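PDB 4CJD: NADA from Neisseria meningitidis, which acts as a trimeric autotransporter adhesin on the meningococcal surface, where it probably attaches to human epithelial cells and promotes bacterial uptake, and is a vaccine antigen. Local coordinates for the interface of chains A and B. Numbering follows the deposited sequence. Chains: chain A/B, NADA.

Contacts 1 and 2 join the same two chains at two levels of one trimeric head. The centres of their C-alpha atoms lie about 72 Å apart. Contact 1 is made by helix 9-28 near the N-terminal end of the head. Contact 2 is made by helix 64-113, towards the C-terminal end of the head region. They share no residue. Strands 35-40 and 43-48 and helix 51-56 come between the two helices in sequence. Chains A and B thus stay paired along the rod, each contact being one face of a three-chain assembly.

Contact 1: the interface of chains A and B. Residues chain A 16, 19-20, 23; chain B 16, 20, 23.
B:Val20 sends both methyls to chain A, and its first torsion (chi1 162°) aims them at different targets. CG1 stands anti to its backbone N and meets A:Gly19. CG2 lies beside that N and meets A:Val20. Helix 9-28 of the NadA head packs here on its copy in another chain, in coiled-coil fashion. The protein is a homotrimer, so a third copy completes the bundle. B:Val20 CG1 rests on the bare backbone of A:Gly19, 3.8 Å from CA. With no side chain on the glycine, the methyl sits directly against the helix. The two valines cross at about a right angle and touch methyl to methyl. A:Val20 CG2 and B:Val20 CG2 are 3.5 Å apart, tighter than a usual carbon contact. B:Val20 CG2 also lies 3.6 Å from A:Ala16 O, a backbone carbonyl oxygen. B:Val20 thus wedges between A:Ala16, A:Gly19 and A:Val20. Towards the N-terminus, the alanine methyls meet, with A:Ala16 CB and B:Ala16 CB 3.9 Å apart. Their small size probably lets the helices run close together here. Towards the C-terminus the contact turns polar. The A:Asn23 side chain folds beside its own backbone N (chi1 -70°) and extends its amide nitrogen to chain B. ND2 makes a weak, bent hydrogen bond to the B:Val20 carbonyl, with A:Asn23 ND2 and B:Val20 O 3.5 Å apart. A:Asn23 ND2 also lies 3.7 Å from B:Asn23 CB. The two asparagine amide planes are turned 62° apart, so they do not stack.

Contact 2: the interface of chains A and B. Residues chain A 99, 102, 106; chain B 99, 103, 107.
The carboxamide of A:Asn106 meets B:Thr107 at its edge, through the amide nitrogen. The threonine hydroxyl lies close to the amide plane, 12° out of it. The B:Val103 CG2 methyl stands well off that plane, to one side and beyond the nitrogen end, 4.0 Å from A:Asn106 ND2. This is a stretch of the long coiled coil of the NadA trimer, helix 64-113 against its copy, with a polar pair at one end. A:Asn106 ND2 donates to B:Thr107 OG1 at 3.0 Å. The bond is fairly straight, 160° at the hydrogen. On chain B, the hydroxyl is placed beside its own backbone N (chi1 -55°). There it also turns back towards the carbonyl oxygen of B:Val103, one helical turn earlier. The modelled length of that second bond is too short to be trusted. A:Asn106 ND2 is also 3.7 Å from B:Val103 O, a contact not counted as a hydrogen bond. B:Val103 buries more surface here than the other residues of the patch. Its CG2 methyl is anti to the backbone N and points to chain A. It rests on the aliphatic carbon of A:Asp102, with B:Val103 CG2 and A:Asp102 CB 3.8 Å apart. Two turns before B:Thr107 the contact is apolar. A:Ile99 and B:Ile99 cross at about a right angle and meet through their branch methyls. A:Ile99 CG2 and B:Ile99 CG2 are 3.9 Å apart, an ordinary van der Waals contact.

Contact 1: the interface of chains A and B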
loop_
_atom_site.group_PDB
_atom_site.type_symbol
_atom_site.label_atom_id
_atom_site.label_comp_id
_atom_site.label_asym_id
_atom_site.label_seq_id
_atom_site.Cartn_x
_atom_site.Cartn_y
_atom_site.Cartn_z
ATOM N N ALA A 16 -44.759 -17.817 -1.315
ATOM C CA ALA A 16 -44.149 -16.664 -0.639
ATOM C C ALA A 16 -43.338 -17.114 0.587
ATOM O O ALA A 16 -42.190 -16.701 0.794
ATOM C CB ALA A 16 -45.245 -15.641 -0.241
ATOM N N GLY A 19 -40.199 -18.666 -0.605
ATOM C CA GLY A 19 -39.325 -17.625 -1.133
ATOM C C GLY A 19 -38.613 -16.845 -0.028
ATOM O O GLY A 19 -37.389 -16.567 -0.089
ATOM N N VAL A 20 -39.382 -16.484 0.994
ATOM C CA VAL A 20 -38.830 -15.805 2.180
ATOM C C VAL A 20 -37.713 -16.625 2.832
ATOM O O VAL A 20 -36.634 -16.112 3.155
ATOM C CB VAL A 20 -39.935 -15.532 3.260
ATOM C CG1 VAL A 20 -39.307 -15.250 4.611
ATOM C CG2 VAL A 20 -40.803 -14.393 2.859
ATOM N N ASN A 23 -34.487 -16.431 0.703
ATOM C CA ASN A 23 -33.812 -15.152 0.887
ATOM C C ASN A 23 -33.184 -15.043 2.253
ATOM O O ASN A 23 -32.074 -14.501 2.417
ATOM C CB ASN A 23 -34.800 -14.000 0.674
ATOM C CG ASN A 23 -35.206 -13.861 -0.787
ATOM O OD1 ASN A 23 -34.579 -14.432 -1.645
ATOM N ND2 ASN A 23 -36.261 -13.128 -1.052
ATOM N N ALA B 16 -47.061 -10.380 0.027
ATOM C CA ALA B 16 -45.861 -11.124 0.436
ATOM C C ALA B 16 -45.108 -11.664 -0.790
ATOM O O ALA B 16 -43.884 -11.527 -0.913
ATOM C CB ALA B 16 -46.252 -12.270 1.404
ATOM N N VAL B 20 -41.321 -10.648 -1.703
ATOM C CA VAL B 20 -40.280 -11.669 -1.914
ATOM C C VAL B 20 -39.554 -11.471 -3.248
ATOM O O VAL B 20 -38.320 -11.495 -3.326
ATOM C CB VAL B 20 -40.878 -13.120 -1.890
ATOM C CG1 VAL B 20 -39.918 -14.106 -2.528
ATOM C CG2 VAL B 20 -41.189 -13.546 -0.500
ATOM N N ASN B 23 -37.137 -8.456 -3.025
ATOM C CA ASN B 23 -35.928 -8.806 -2.289
ATOM C C ASN B 23 -35.046 -9.741 -3.075
ATOM O O ASN B 23 -33.804 -9.631 -3.059
ATOM C CB ASN B 23 -36.296 -9.442 -0.945
ATOM C CG ASN B 23 -36.894 -8.429 0.022
ATOM O OD1 ASN B 23 -36.798 -7.247 -0.207
ATOM N ND2 ASN B 23 -37.524 -8.897 1.073
#

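Contact 2: the interface of chains A and B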
loop_
_atom_site.group_PDB
_atom_site.type_symbol
_atom_site.label_atom_id
_atom_site.label_comp_id
_atom_site.label_asym_id
_atom_site.label_seq_id
_atom_site.Cartn_x
_atom_site.Cartn_y
_atom_site.Cartn_z
ATOM N N ILE A 99 20.900 11.400 2.878
ATOM C CA ILE A 99 22.017 10.790 2.181
ATOM C C ILE A 99 22.356 11.609 0.939
ATOM O O ILE A 99 23.520 11.747 0.582
ATOM C CB ILE A 99 21.717 9.329 1.803
ATOM C CG1 ILE A 99 21.645 8.473 3.064
ATOM C CG2 ILE A 99 22.798 8.769 0.876
ATOM C CD1 ILE A 99 21.378 7.007 2.785
ATOM N N ASP A 102 24.602 14.390 1.928
ATOM C CA ASP A 102 25.942 13.928 2.278
ATOM C C ASP A 102 26.744 13.533 1.039
ATOM O O ASP A 102 27.958 13.729 0.999
ATOM C CB ASP A 102 25.872 12.757 3.262
ATOM C CG ASP A 102 25.222 13.141 4.577
ATOM O OD1 ASP A 102 25.268 14.338 4.933
ATOM O OD2 ASP A 102 24.664 12.249 5.253
ATOM N N ASN A 106 30.252 15.500 0.056
ATOM C CA ASN A 106 31.459 14.717 -0.162
ATOM C C ASN A 106 32.005 14.895 -1.569
ATOM O O ASN A 106 33.220 14.888 -1.776
ATOM C CB ASN A 106 31.194 13.239 0.108
ATOM C CG ASN A 106 31.000 12.947 1.577
ATOM O OD1 ASN A 106 31.035 13.853 2.404
ATOM N ND2 ASN A 106 30.771 11.680 1.911
ATOM N N ILE B 99 23.872 1.823 1.355
ATOM C CA ILE B 99 24.407 3.080 0.864
ATOM C C ILE B 99 24.811 3.961 2.042
ATOM O O ILE B 99 25.802 4.678 1.972
ATOM C CB ILE B 99 23.397 3.809 -0.039
ATOM C CG1 ILE B 99 23.210 3.032 -1.339
ATOM C CG2 ILE B 99 23.874 5.225 -0.364
ATOM C CD1 ILE B 99 22.247 3.692 -2.305
ATOM N N VAL B 103 28.460 5.723 2.465
ATOM C CA VAL B 103 28.645 7.170 2.536
ATOM C C VAL B 103 29.436 7.549 3.786
ATOM O O VAL B 103 30.166 8.536 3.785
ATOM C CB VAL B 103 27.297 7.927 2.509
ATOM C CG1 VAL B 103 26.447 7.548 3.692
ATOM C CG2 VAL B 103 27.523 9.430 2.496
ATOM N N THR B 107 33.201 9.135 3.867
ATOM C CA THR B 107 33.346 10.374 4.618
ATOM C C THR B 107 34.597 10.330 5.496
ATOM O O THR B 107 35.321 11.320 5.619
ATOM C CB THR B 107 32.113 10.641 5.496
ATOM O OG1 THR B 107 30.937 10.631 4.677
ATOM C CG2 THR B 107 32.229 11.983 6.195
#